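Local coordinates for protein thermotoga maritima TmcAL (Thermotoga maritima, PDB 5Y0T) that belongs to the HIGH nucleotidyl transferase family of the HUP clan and is modelled with adenosine-5'-rp-alpha-thio-triphosphate in a pocket of the chain, at residues 136-139 / 140-143; 128-131 / 132-136; 237-240 / 241-245; 388-391 / 392-395. All blocks are in the same frame, centred on the assembly; numbering follows the deposited sequence.

Contact 1 (136-139 / 140-143); sequences GYSF and PNAR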
ATOM      1  N   GLY A 136      -4.077 -13.703  32.815  1.00 57.26           N
ATOM      2  CA  GLY A 136      -4.446 -12.759  31.779  1.00 53.73           C
ATOM      3  C   GLY A 136      -3.599 -11.507  31.690  1.00 56.67           C
ATOM      4  O   GLY A 136      -3.895 -10.622  30.891  1.00 58.67           O
ATOM      5  N   TYR A 137      -2.548 -11.413  32.499  1.00 55.10           N
ATOM      6  CA  TYR A 137      -1.673 -10.251  32.423  1.00 52.77           C
ATOM      7  C   TYR A 137      -0.847 -10.301  31.136  1.00 51.55           C
ATOM      8  O   TYR A 137      -0.551 -11.383  30.625  1.00 49.17           O
ATOM      9  CB  TYR A 137      -0.746 -10.172  33.646  1.00 49.97           C
ATOM     10  CG  TYR A 137      -1.437  -9.762  34.935  1.00 50.96           C
ATOM     11  CD1 TYR A 137      -2.079  -8.534  35.043  1.00 54.95           C
ATOM     12  CD2 TYR A 137      -1.427 -10.592  36.048  1.00 46.62           C
ATOM     13  CE1 TYR A 137      -2.707  -8.154  36.219  1.00 54.73           C
ATOM     14  CE2 TYR A 137      -2.046 -10.218  37.229  1.00 46.05           C
ATOM     15  CZ  TYR A 137      -2.684  -9.001  37.309  1.00 54.84           C
ATOM     16  OH  TYR A 137      -3.307  -8.634  38.479  1.00 59.77           O
ATOM     17  N   SER A 138      -0.491  -9.130  30.616  1.00 49.75           N
ATOM     18  CA  SER A 138       0.419  -9.031  29.473  1.00 52.85           C
ATOM     19  C   SER A 138       1.814  -9.519  29.861  1.00 48.80           C
ATOM     20  O   SER A 138       2.169  -9.507  31.042  1.00 51.83           O
ATOM     21  CB  SER A 138       0.493  -7.591  28.968  1.00 54.90           C
ATOM     22  OG  SER A 138       1.204  -6.781  29.892  1.00 57.88           O
ATOM     23  N   PHE A 139       2.608  -9.941  28.880  1.00 44.47           N
ATOM     24  CA  PHE A 139       3.934 -10.481  29.176  1.00 41.25           C
ATOM     25  C   PHE A 139       4.814  -9.539  30.019  1.00 44.88           C
ATOM     26  O   PHE A 139       5.420  -9.985  30.995  1.00 43.69           O
ATOM     27  CB  PHE A 139       4.685 -10.860  27.894  1.00 39.85           C
ATOM     28  CG  PHE A 139       6.061 -11.392  28.160  1.00 42.37           C
ATOM     29  CD1 PHE A 139       6.241 -12.705  28.561  1.00 44.83           C
ATOM     30  CD2 PHE A 139       7.173 -10.568  28.053  1.00 35.81           C
ATOM     31  CE1 PHE A 139       7.513 -13.194  28.828  1.00 41.36           C
ATOM     32  CE2 PHE A 139       8.441 -11.050  28.320  1.00 37.71           C
ATOM     33  CZ  PHE A 139       8.608 -12.367  28.710  1.00 40.35           C
ATOM     34  N   PRO A 140       4.891  -8.243  29.661  1.00 41.68           N
ATOM     35  CA  PRO A 140       5.723  -7.391  30.518  1.00 44.01           C
ATOM     36  C   PRO A 140       5.239  -7.332  31.977  1.00 43.23           C
ATOM     37  O   PRO A 140       6.068  -7.295  32.891  1.00 42.85           O
ATOM     38  CB  PRO A 140       5.617  -6.014  29.848  1.00 51.25           C
ATOM     39  CG  PRO A 140       5.235  -6.302  28.431  1.00 46.84           C
ATOM     40  CD  PRO A 140       4.355  -7.500  28.504  1.00 42.39           C
ATOM     41  N   ASN A 141       3.926  -7.329  32.196  1.00 42.39           N
ATOM     42  CA  ASN A 141       3.399  -7.302  33.555  1.00 48.41           C
ATOM     43  C   ASN A 141       3.634  -8.631  34.265  1.00 45.08           C
ATOM     44  O   ASN A 141       4.111  -8.664  35.402  1.00 43.87           O
ATOM     45  CB  ASN A 141       1.906  -6.963  33.555  1.00 57.05           C
ATOM     46  CG  ASN A 141       1.641  -5.468  33.441  1.00 61.62           C
ATOM     47  OD1 ASN A 141       2.503  -4.646  33.754  1.00 61.36           O
ATOM     48  ND2 ASN A 141       0.435  -5.111  33.001  1.00 63.95           N
ATOM     49  N   ALA A 142       3.307  -9.720  33.575  1.00 39.14           N
ATOM     50  CA  ALA A 142       3.461 -11.071  34.104  1.00 40.23           C
ATOM     51  C   ALA A 142       4.894 -11.364  34.521  1.00 35.92           C
ATOM     52  O   ALA A 142       5.135 -11.907  35.603  1.00 38.01           O
ATOM     53  CB  ALA A 142       3.003 -12.094  33.077  1.00 35.95           C
ATOM     54  N   ARG A 143       5.837 -11.018  33.652  1.00 33.83           N
ATOM     55  CA  ARG A 143       7.253 -11.158  33.950  1.00 31.40           C
ATOM     56  C   ARG A 143       7.628 -10.355  35.191  1.00 33.02           C
ATOM     57  O   ARG A 143       8.377 -10.834  36.042  1.00 34.26           O
ATOM     58  CB  ARG A 143       8.100 -10.714  32.755  1.00 28.55           C
ATOM     59  CG  ARG A 143       9.605 -10.720  33.029  1.00 33.79           C
ATOM     60  CD  ARG A 143      10.408 -10.508  31.741  1.00 41.28           C
ATOM     61  NE  ARG A 143      10.255  -9.155  31.212  1.00 42.70           N
ATOM     62  CZ  ARG A 143      10.859  -8.700  30.117  1.00 44.68           C
ATOM     63  NH1 ARG A 143      11.673  -9.484  29.407  1.00 34.08           N
ATOM     64  NH2 ARG A 143      10.651  -7.450  29.733  1.00 47.16           N
TER
HETATM   65  O   HOH W   1      -1.752  -6.878  31.952  1.00 46.08           O
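Ser-138 O accepts the backbone N-H of Ala-142 at 2.8 Å, with a nearly straight N-H...O angle of 175°. The donor lies almost on the extended carbonyl bond. The methyl of Ala-142 packs beside the same oxygen, CB to Ser-138 O 3.4 Å. One residue on, Arg-143 N reaches Phe-139 O at 2.9 Å. These two bonds start helix 139-153, and Ser-138 is its N-cap residue. Its hydroxyl sits between the backbone N and the carbonyl carbon (chi1 71°), which turns it toward the first turn. There OG rests against the proline ring, 3.5 Å from Pro-140 CD. A water accepts from both Ser-138 N and Asn-141 ND2, so it bridges the entry of the helix to its first turn. Pro-140 has no N-H to give, and it stands in the first turn, where a helix asks for no such donor. Phe-139 and Arg-143 both have CG anti to the backbone N. This carries the ring and the arginine chain to the same flank, where they cross at a slant. Phe-139 CE2 lies over one face of the guanidinium, 3.8 Å from Arg-143 CZ, displaced toward the rim. The two planes are inclined by 58°, so the groups are not stacked flat. Arg-143 NH1 makes a salt bridge to Glu-174. Ahead of the cap, Tyr-137 CB packs on Ala-142 CB at 4.3 Å, and the tyrosine ring meets Tyr-145 edge-to-face.

Contact 2 (128-131 / 132-136); sequences FLHE and ELKKG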
ATOM      1  N   PHE A 128       5.869 -19.220  38.255  1.00 41.52           N
ATOM      2  CA  PHE A 128       5.244 -17.927  38.541  1.00 41.22           C
ATOM      3  C   PHE A 128       4.813 -17.239  37.253  1.00 35.96           C
ATOM      4  O   PHE A 128       3.706 -16.721  37.158  1.00 38.93           O
ATOM      5  CB  PHE A 128       6.193 -17.008  39.320  1.00 36.80           C
ATOM      6  CG  PHE A 128       6.424 -17.428  40.748  1.00 38.29           C
ATOM      7  CD1 PHE A 128       5.410 -18.007  41.493  1.00 46.23           C
ATOM      8  CD2 PHE A 128       7.662 -17.223  41.349  1.00 39.53           C
ATOM      9  CE1 PHE A 128       5.619 -18.383  42.815  1.00 51.36           C
ATOM     10  CE2 PHE A 128       7.885 -17.600  42.662  1.00 46.62           C
ATOM     11  CZ  PHE A 128       6.858 -18.182  43.398  1.00 53.15           C
ATOM     12  N   LEU A 129       5.697 -17.246  36.260  1.00 34.14           N
ATOM     13  CA  LEU A 129       5.430 -16.586  34.990  1.00 33.39           C
ATOM     14  C   LEU A 129       4.191 -17.151  34.334  1.00 37.92           C
ATOM     15  O   LEU A 129       3.332 -16.404  33.878  1.00 37.40           O
ATOM     16  CB  LEU A 129       6.625 -16.725  34.036  1.00 31.47           C
ATOM     17  CG  LEU A 129       6.428 -16.084  32.657  1.00 32.49           C
ATOM     18  CD1 LEU A 129       6.116 -14.601  32.791  1.00 30.48           C
ATOM     19  CD2 LEU A 129       7.655 -16.323  31.739  1.00 32.90           C
ATOM     20  N   HIS A 130       4.109 -18.476  34.292  1.00 37.52           N
ATOM     21  CA  HIS A 130       2.993 -19.155  33.653  1.00 39.35           C
ATOM     22  C   HIS A 130       1.675 -18.810  34.352  1.00 49.10           C
ATOM     23  O   HIS A 130       0.671 -18.525  33.696  1.00 42.02           O
ATOM     24  CB  HIS A 130       3.226 -20.664  33.658  1.00 52.42           C
ATOM     25  CG  HIS A 130       2.201 -21.439  32.890  1.00 74.54           C
ATOM     26  ND1 HIS A 130       1.525 -20.912  31.809  1.00 84.21           N
ATOM     27  CD2 HIS A 130       1.735 -22.700  33.047  1.00 84.48           C
ATOM     28  CE1 HIS A 130       0.687 -21.817  31.334  1.00 87.47           C
ATOM     29  NE2 HIS A 130       0.795 -22.911  32.067  1.00 88.32           N
ATOM     30  N   GLU A 131       1.680 -18.832  35.683  1.00 43.92           N
ATOM     31  CA  GLU A 131       0.493 -18.477  36.448  1.00 44.48           C
ATOM     32  C   GLU A 131       0.001 -17.074  36.117  1.00 44.16           C
ATOM     33  O   GLU A 131      -1.194 -16.864  35.903  1.00 46.08           O
ATOM     34  CB  GLU A 131       0.759 -18.572  37.945  1.00 49.71           C
ATOM     35  CG  GLU A 131       0.900 -19.973  38.464  1.00 56.80           C
ATOM     36  CD  GLU A 131       0.932 -20.008  39.973  1.00 68.70           C
ATOM     37  OE1 GLU A 131       0.743 -18.941  40.597  1.00 69.28           O
ATOM     38  OE2 GLU A 131       1.147 -21.099  40.533  1.00 79.35           O
ATOM     39  N   GLU A 132       0.928 -16.118  36.071  1.00 45.37           N
ATOM     40  CA  GLU A 132       0.575 -14.727  35.802  1.00 46.41           C
ATOM     41  C   GLU A 132       0.031 -14.558  34.386  1.00 50.20           C
ATOM     42  O   GLU A 132      -0.930 -13.821  34.174  1.00 51.33           O
ATOM     43  CB  GLU A 132       1.779 -13.809  36.020  1.00 42.17           C
ATOM     44  CG  GLU A 132       2.310 -13.806  37.441  1.00 40.22           C
ATOM     45  CD  GLU A 132       1.278 -13.339  38.460  1.00 52.26           C
ATOM     46  OE1 GLU A 132       0.507 -12.413  38.137  1.00 59.14           O
ATOM     47  OE2 GLU A 132       1.242 -13.891  39.580  1.00 51.89           O
ATOM     48  N   LEU A 133       0.642 -15.244  33.422  1.00 44.86           N
ATOM     49  CA  LEU A 133       0.128 -15.230  32.052  1.00 46.63           C
ATOM     50  C   LEU A 133      -1.279 -15.827  32.008  1.00 51.98           C
ATOM     51  O   LEU A 133      -2.185 -15.244  31.411  1.00 56.02           O
ATOM     52  CB  LEU A 133       1.066 -15.985  31.104  1.00 39.27           C
ATOM     53  CG  LEU A 133       2.442 -15.355  30.849  1.00 41.21           C
ATOM     54  CD1 LEU A 133       3.309 -16.293  30.036  1.00 41.58           C
ATOM     55  CD2 LEU A 133       2.322 -14.005  30.152  1.00 43.48           C
ATOM     56  N   LYS A 134      -1.457 -16.977  32.653  1.00 50.55           N
ATOM     57  CA  LYS A 134      -2.777 -17.604  32.777  1.00 55.07           C
ATOM     58  C   LYS A 134      -3.824 -16.650  33.349  1.00 58.16           C
ATOM     59  O   LYS A 134      -4.974 -16.651  32.915  1.00 58.90           O
ATOM     60  CB  LYS A 134      -2.708 -18.847  33.661  1.00 63.23           C
ATOM     61  CG  LYS A 134      -2.276 -20.119  32.962  1.00 65.87           C
ATOM     62  CD  LYS A 134      -2.814 -21.346  33.704  1.00 68.66           C
ATOM     63  CE  LYS A 134      -4.330 -21.345  33.737  1.00 68.33           C
ATOM     64  NZ  LYS A 134      -4.911 -22.641  34.216  1.00 67.43           N
ATOM     65  N   LYS A 135      -3.418 -15.842  34.327  1.00 57.97           N
ATOM     66  CA  LYS A 135      -4.305 -14.857  34.948  1.00 61.73           C
ATOM     67  C   LYS A 135      -4.725 -13.749  33.975  1.00 61.09           C
ATOM     68  O   LYS A 135      -5.609 -12.940  34.279  1.00 55.80           O
ATOM     69  CB  LYS A 135      -3.634 -14.231  36.180  1.00 55.77           C
ATOM     70  CG  LYS A 135      -4.065 -14.849  37.494  1.00 63.26           C
ATOM     71  CD  LYS A 135      -3.675 -14.000  38.693  1.00 50.63           C
ATOM     72  CE  LYS A 135      -2.243 -14.252  39.114  1.00 52.46           C
ATOM     73  NZ  LYS A 135      -1.956 -13.637  40.439  1.00 48.27           N
ATOM     74  N   GLY A 136      -4.077 -13.703  32.815  1.00 57.26           N
ATOM     75  CA  GLY A 136      -4.446 -12.759  31.779  1.00 53.73           C
ATOM     76  C   GLY A 136      -3.599 -11.507  31.690  1.00 56.67           C
ATOM     77  O   GLY A 136      -3.895 -10.622  30.891  1.00 58.67           O
TER
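A Schellman motif closes helix 123-134, and the residues that meet here form its last turns. Glu-132 N to Phe-128 O, Leu-133 N to Leu-129 O and Lys-134 N to His-130 O are regular helical bonds. Lys-135 N still reaches Glu-131 O, at 2.9 Å, but the bond is more bent (146°). Gly-136 then takes a positive phi of 99°, and its N turns back to Leu-133 O at 2.8 Å. The glycine backbone fits these angles, which would crowd a side chain against Lys-135 O.

Among the side chains, Leu-129 CG meets Leu-133 CD1 at 4.1 Å. Glu-132 has CG anti to its carbonyl carbon (chi1 -62°), which puts CG 3.2 Å from Phe-128 O. A further bend at chi2 turns the carboxylate. Its OE2 pairs with Arg-149 of helix 139-153, while Glu-131 OE1 takes another nitrogen of that arginine. Lys-135 NZ adds a weak bond to Glu-132 OE2 at 3.3 Å. On the exposed flank the imidazole of His-130 swings over the chain of Lys-134. This is a CH-pi contact: Lys-134 CG stands over one face of the ring, 4.2 Å from its centroid.

Contact 3 (237-240 / 241-245); sequences LMRE and INEGR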
ATOM      1  N   LEU A 237      20.355  19.272  11.089  1.00 29.21           N
ATOM      2  CA  LEU A 237      18.892  19.316  11.080  1.00 26.23           C
ATOM      3  C   LEU A 237      18.397  20.437  10.161  1.00 28.33           C
ATOM      4  O   LEU A 237      17.520  20.228   9.318  1.00 25.30           O
ATOM      5  CB  LEU A 237      18.349  19.518  12.499  1.00 26.20           C
ATOM      6  CG  LEU A 237      16.834  19.699  12.610  1.00 27.43           C
ATOM      7  CD1 LEU A 237      16.115  18.412  12.199  1.00 21.34           C
ATOM      8  CD2 LEU A 237      16.439  20.114  14.014  1.00 29.20           C
ATOM      9  N   MET A 238      18.978  21.622  10.317  1.00 24.98           N
ATOM     10  CA  MET A 238      18.647  22.756   9.450  1.00 27.41           C
ATOM     11  C   MET A 238      19.006  22.492   7.984  1.00 28.98           C
ATOM     12  O   MET A 238      18.259  22.881   7.072  1.00 24.86           O
ATOM     13  CB  MET A 238      19.355  24.021   9.938  1.00 26.73           C
ATOM     14  CG  MET A 238      18.812  24.564  11.252  1.00 38.14           C
ATOM     15  SD  MET A 238      17.096  25.109  11.127  1.00 60.84           S
ATOM     16  CE  MET A 238      16.236  23.834  12.039  1.00 40.07           C
ATOM     17  N   ARG A 239      20.145  21.838   7.765  1.00 28.84           N
ATOM     18  CA  ARG A 239      20.576  21.458   6.418  1.00 29.26           C
ATOM     19  C   ARG A 239      19.522  20.611   5.721  1.00 27.38           C
ATOM     20  O   ARG A 239      19.176  20.850   4.557  1.00 22.42           O
ATOM     21  CB  ARG A 239      21.899  20.680   6.462  1.00 31.74           C
ATOM     22  CG  ARG A 239      22.423  20.272   5.074  1.00 32.10           C
ATOM     23  CD  ARG A 239      23.554  19.257   5.168  1.00 31.36           C
ATOM     24  NE  ARG A 239      23.052  17.909   5.408  1.00 31.17           N
ATOM     25  CZ  ARG A 239      23.807  16.879   5.776  1.00 30.14           C
ATOM     26  NH1 ARG A 239      25.111  17.050   5.964  1.00 31.07           N
ATOM     27  NH2 ARG A 239      23.258  15.681   5.962  1.00 27.36           N
ATOM     28  N   GLU A 240      19.010  19.609   6.431  1.00 22.32           N
ATOM     29  CA  GLU A 240      18.031  18.710   5.836  1.00 22.69           C
ATOM     30  C   GLU A 240      16.718  19.441   5.583  1.00 26.84           C
ATOM     31  O   GLU A 240      16.053  19.216   4.569  1.00 26.10           O
ATOM     32  CB  GLU A 240      17.797  17.485   6.731  1.00 23.09           C
ATOM     33  CG  GLU A 240      19.035  16.629   6.929  1.00 19.39           C
ATOM     34  CD  GLU A 240      19.530  16.045   5.625  1.00 26.03           C
ATOM     35  OE1 GLU A 240      18.803  15.197   5.075  1.00 25.86           O
ATOM     36  OE2 GLU A 240      20.627  16.442   5.144  1.00 24.52           O
ATOM     37  N   ILE A 241      16.339  20.317   6.504  1.00 22.78           N
ATOM     38  CA  ILE A 241      15.109  21.074   6.335  1.00 25.36           C
ATOM     39  C   ILE A 241      15.244  22.058   5.159  1.00 29.03           C
ATOM     40  O   ILE A 241      14.330  22.170   4.339  1.00 27.16           O
ATOM     41  CB  ILE A 241      14.736  21.813   7.632  1.00 26.81           C
ATOM     42  CG1 ILE A 241      14.406  20.787   8.728  1.00 23.99           C
ATOM     43  CG2 ILE A 241      13.567  22.790   7.404  1.00 25.30           C
ATOM     44  CD1 ILE A 241      14.067  21.406  10.062  1.00 26.71           C
ATOM     45  N   ASN A 242      16.391  22.735   5.059  1.00 25.77           N
ATOM     46  CA  ASN A 242      16.663  23.649   3.942  1.00 24.06           C
ATOM     47  C   ASN A 242      16.604  23.006   2.570  1.00 23.58           C
ATOM     48  O   ASN A 242      16.309  23.685   1.584  1.00 25.64           O
ATOM     49  CB  ASN A 242      18.037  24.297   4.091  1.00 29.16           C
ATOM     50  CG  ASN A 242      18.096  25.255   5.239  1.00 35.99           C
ATOM     51  OD1 ASN A 242      17.061  25.709   5.727  1.00 35.44           O
ATOM     52  ND2 ASN A 242      19.310  25.577   5.685  1.00 41.67           N
ATOM     53  N   GLU A 243      16.939  21.717   2.492  1.00 25.09           N
ATOM     54  CA  GLU A 243      16.914  21.005   1.213  1.00 21.47           C
ATOM     55  C   GLU A 243      15.635  20.203   0.990  1.00 25.80           C
ATOM     56  O   GLU A 243      15.503  19.529  -0.025  1.00 26.84           O
ATOM     57  CB  GLU A 243      18.121  20.077   1.103  1.00 22.54           C
ATOM     58  CG  GLU A 243      19.448  20.826   1.035  1.00 29.09           C
ATOM     59  CD  GLU A 243      20.627  19.910   0.776  1.00 34.43           C
ATOM     60  OE1 GLU A 243      20.523  18.999  -0.078  1.00 31.70           O
ATOM     61  OE2 GLU A 243      21.661  20.095   1.439  1.00 36.25           O
ATOM     62  N   GLY A 244      14.713  20.252   1.950  1.00 22.02           N
ATOM     63  CA  GLY A 244      13.420  19.601   1.817  1.00 24.02           C
ATOM     64  C   GLY A 244      13.448  18.112   2.121  1.00 25.66           C
ATOM     65  O   GLY A 244      12.601  17.361   1.648  1.00 20.97           O
ATOM     66  N   ARG A 245      14.462  17.677   2.858  1.00 22.33           N
ATOM     67  CA  ARG A 245      14.551  16.295   3.314  1.00 22.51           C
ATOM     68  C   ARG A 245      14.107  16.133   4.771  1.00 22.53           C
ATOM     69  O   ARG A 245      14.292  15.086   5.376  1.00 25.15           O
ATOM     70  CB  ARG A 245      15.967  15.748   3.103  1.00 23.00           C
ATOM     71  CG  ARG A 245      16.281  15.485   1.612  1.00 26.70           C
ATOM     72  CD  ARG A 245      17.565  14.658   1.440  1.00 25.51           C
ATOM     73  NE  ARG A 245      18.659  15.332   2.116  1.00 21.56           N
ATOM     74  CZ  ARG A 245      19.420  16.266   1.568  1.00 28.27           C
ATOM     75  NH1 ARG A 245      19.241  16.625   0.289  1.00 24.51           N
ATOM     76  NH2 ARG A 245      20.361  16.845   2.307  1.00 23.02           N
TER
HETATM   77  O   HOH W   2      16.682  13.778   6.258  1.00 24.10           O
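Glu-240 sends its carboxylate round to Arg-245. From CB the chain runs to CG, anti to the carbonyl carbon, and then bends at chi2 (-62°), which curls the acid toward the arginine. OE1 accepts from Arg-245 NE at 3.0 Å on its syn side, though well out of the carboxylate plane. It also takes a proton from a water, which gives its other one to Arg-245 O. OE2 accepts from Arg-245 NH2 at 2.9 Å. Arg-245 thus grips the acid side-on, one nitrogen to each oxygen, while the two planes are inclined by 48°. OE2 has two more donors. Arg-239 NE meets it at 2.8 Å nearly along the C-O bond, and Arg-239 NH2 comes from above the carboxylate plane. Three N-H groups from two arginines therefore hold this one oxygen of a buried residue, which would be expected to stabilise its negative charge.

Arg-245 NH1 goes on to Glu-243 OE1 at 2.7 Å and to Gln-407. Arg-239 NH1 makes a salt bridge to Glu-57. The network so ties the helix end to helix 52-61 and to Gln-407. On another flank, Met-238 and Ile-241 lie side by side, CE to CD1 3.8 Å, and both pack on Trp-222 of helix 222-228.

The backbone turns at the same place. Arg-245 N returns to Glu-240 O at 2.8 Å, and Gly-244 has a positive phi. This is the Schellman motif that ends helix 231-242, here joined by a salt-bridge network of Arg-239, Glu-240, Glu-243 and Arg-245.

Contact 4 (388-391 / 392-395); sequences IDLD and VKAT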
ATOM      1  N   ILE A 388      18.057  -7.407   4.234  1.00 16.70           N
ATOM      2  CA  ILE A 388      18.610  -6.204   3.617  1.00 17.90           C
ATOM      3  C   ILE A 388      17.605  -5.593   2.623  1.00 18.92           C
ATOM      4  O   ILE A 388      17.555  -4.369   2.463  1.00 18.27           O
ATOM      5  CB  ILE A 388      19.985  -6.488   2.953  1.00 19.27           C
ATOM      6  CG1 ILE A 388      20.835  -5.215   2.907  1.00 22.40           C
ATOM      7  CG2 ILE A 388      19.837  -7.131   1.543  1.00 16.03           C
ATOM      8  CD1 ILE A 388      22.322  -5.504   2.640  1.00 24.99           C
ATOM      9  N   ASP A 389      16.763  -6.430   2.020  1.00 21.00           N
ATOM     10  CA  ASP A 389      15.675  -5.948   1.172  1.00 22.36           C
ATOM     11  C   ASP A 389      14.701  -5.077   1.981  1.00 20.71           C
ATOM     12  O   ASP A 389      14.217  -4.043   1.499  1.00 16.97           O
ATOM     13  CB  ASP A 389      14.927  -7.121   0.536  1.00 21.40           C
ATOM     14  CG  ASP A 389      13.669  -6.675  -0.209  1.00 31.12           C
ATOM     15  OD1 ASP A 389      13.803  -6.129  -1.323  1.00 29.71           O
ATOM     16  OD2 ASP A 389      12.555  -6.853   0.334  1.00 27.60           O
ATOM     17  N   LEU A 390      14.448  -5.473   3.221  1.00 20.25           N
ATOM     18  CA  LEU A 390      13.607  -4.667   4.112  1.00 18.19           C
ATOM     19  C   LEU A 390      14.273  -3.335   4.441  1.00 20.84           C
ATOM     20  O   LEU A 390      13.615  -2.281   4.418  1.00 19.60           O
ATOM     21  CB  LEU A 390      13.280  -5.452   5.392  1.00 16.95           C
ATOM     22  CG  LEU A 390      12.497  -4.690   6.463  1.00 19.88           C
ATOM     23  CD1 LEU A 390      11.177  -4.110   5.894  1.00 20.61           C
ATOM     24  CD2 LEU A 390      12.230  -5.567   7.660  1.00 17.11           C
ATOM     25  N   ASP A 391      15.581  -3.356   4.714  1.00 16.73           N
ATOM     26  CA  ASP A 391      16.304  -2.104   4.974  1.00 18.37           C
ATOM     27  C   ASP A 391      16.178  -1.117   3.801  1.00 18.59           C
ATOM     28  O   ASP A 391      15.919   0.077   3.995  1.00 18.04           O
ATOM     29  CB  ASP A 391      17.790  -2.378   5.264  1.00 15.11           C
ATOM     30  CG  ASP A 391      18.014  -3.055   6.611  1.00 22.44           C
ATOM     31  OD1 ASP A 391      17.052  -3.150   7.410  1.00 22.24           O
ATOM     32  OD2 ASP A 391      19.156  -3.512   6.863  1.00 19.59           O
ATOM     33  N   VAL A 392      16.337  -1.633   2.588  1.00 17.99           N
ATOM     34  CA  VAL A 392      16.250  -0.824   1.357  1.00 16.70           C
ATOM     35  C   VAL A 392      14.824  -0.318   1.117  1.00 23.32           C
ATOM     36  O   VAL A 392      14.610   0.851   0.775  1.00 20.16           O
ATOM     37  CB  VAL A 392      16.721  -1.639   0.138  1.00 17.31           C
ATOM     38  CG1 VAL A 392      16.411  -0.904  -1.182  1.00 19.86           C
ATOM     39  CG2 VAL A 392      18.211  -1.921   0.258  1.00 18.91           C
ATOM     40  N   LYS A 393      13.858  -1.208   1.324  1.00 20.60           N
ATOM     41  CA  LYS A 393      12.449  -0.874   1.143  1.00 23.05           C
ATOM     42  C   LYS A 393      12.032   0.243   2.105  1.00 21.45           C
ATOM     43  O   LYS A 393      11.313   1.176   1.723  1.00 19.09           O
ATOM     44  CB  LYS A 393      11.581  -2.125   1.344  1.00 23.82           C
ATOM     45  CG  LYS A 393      10.088  -1.841   1.501  1.00 24.82           C
ATOM     46  CD  LYS A 393       9.241  -3.108   1.312  1.00 28.79           C
ATOM     47  CE  LYS A 393       9.474  -4.148   2.396  1.00 25.01           C
ATOM     48  NZ  LYS A 393       8.753  -5.440   2.120  1.00 23.07           N
ATOM     49  N   ALA A 394      12.488   0.159   3.351  1.00 18.97           N
ATOM     50  CA  ALA A 394      12.151   1.178   4.341  1.00 21.39           C
ATOM     51  C   ALA A 394      12.694   2.542   3.920  1.00 18.59           C
ATOM     52  O   ALA A 394      12.008   3.560   4.046  1.00 18.51           O
ATOM     53  CB  ALA A 394      12.686   0.794   5.718  1.00 19.10           C
ATOM     54  N   THR A 395      13.929   2.561   3.436  1.00 19.22           N
ATOM     55  CA  THR A 395      14.535   3.796   2.934  1.00 21.24           C
ATOM     56  C   THR A 395      13.767   4.363   1.754  1.00 18.29           C
ATOM     57  O   THR A 395      13.499   5.566   1.685  1.00 18.65           O
ATOM     58  CB  THR A 395      16.024   3.564   2.513  1.00 19.18           C
ATOM     59  OG1 THR A 395      16.750   3.058   3.634  1.00 22.08           O
ATOM     60  CG2 THR A 395      16.691   4.848   2.053  1.00 18.51           C
TER
HETATM   61  O   HOH W   3      10.268  -6.150  -0.351  1.00 38.06           O
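Two successive turns in the middle of helix 381-399 meet here, with Leu-390 and Lys-393 touching along one flank. Both side chains start out anti to the backbone N. Lys-393 then bends at chi3 (66°), which brings its CE to 3.9 Å from Leu-390 CD1. Its ammonium donates to Phe-319 O. NZ also gives a proton to a water at 3.0 Å, and that water donates to Asp-389 OD2. The charged groups of Asp-389 and Lys-393 stay 4.4 Å apart between OD2 and NZ, so the water links them and no direct salt bridge forms. Lys-393 also packs on Arg-262 of the second subunit.

Val-392, Asp-391 and Thr-395 are buried, as is Leu-390. Val-392 CG2 lies 3.4 Å from Ile-388 O, and the side chain packs on Phe-414. Asp-391 accepts from Tyr-336 OH on OD2 and from Val-72 N on OD1, so both of its oxygens are engaged inside the protein. Thr-395 has OG1 anti to its carbonyl carbon (chi1 -57°), facing the preceding turn. The main partner of this hydroxyl is Asp-413, and Lys-52 donates to it as well. Thr-395 OG1 lies 3.1 Å from Asp-391 O.

How the contacts relate
None of the four contacts closes a long loop, since each joins neighbouring turns of one continuous stretch. From the N terminus, contact 2 comes first and ends helix 123-134. Contact 1 begins on the same residue, Gly-136, and opens helix 139-153. Together they join two helices that follow each other in the chain. Contact 3 lies on the other side of the chain's centre, about 43 Å from contact 1 between centres. It ends helix 231-242 beside helices 52-61 and 222-228. Contact 4 comes last. It places helix 381-399 against helices 72-75 and 412-415 and reaches the second subunit. The contacts run in series, and none nests or crosses.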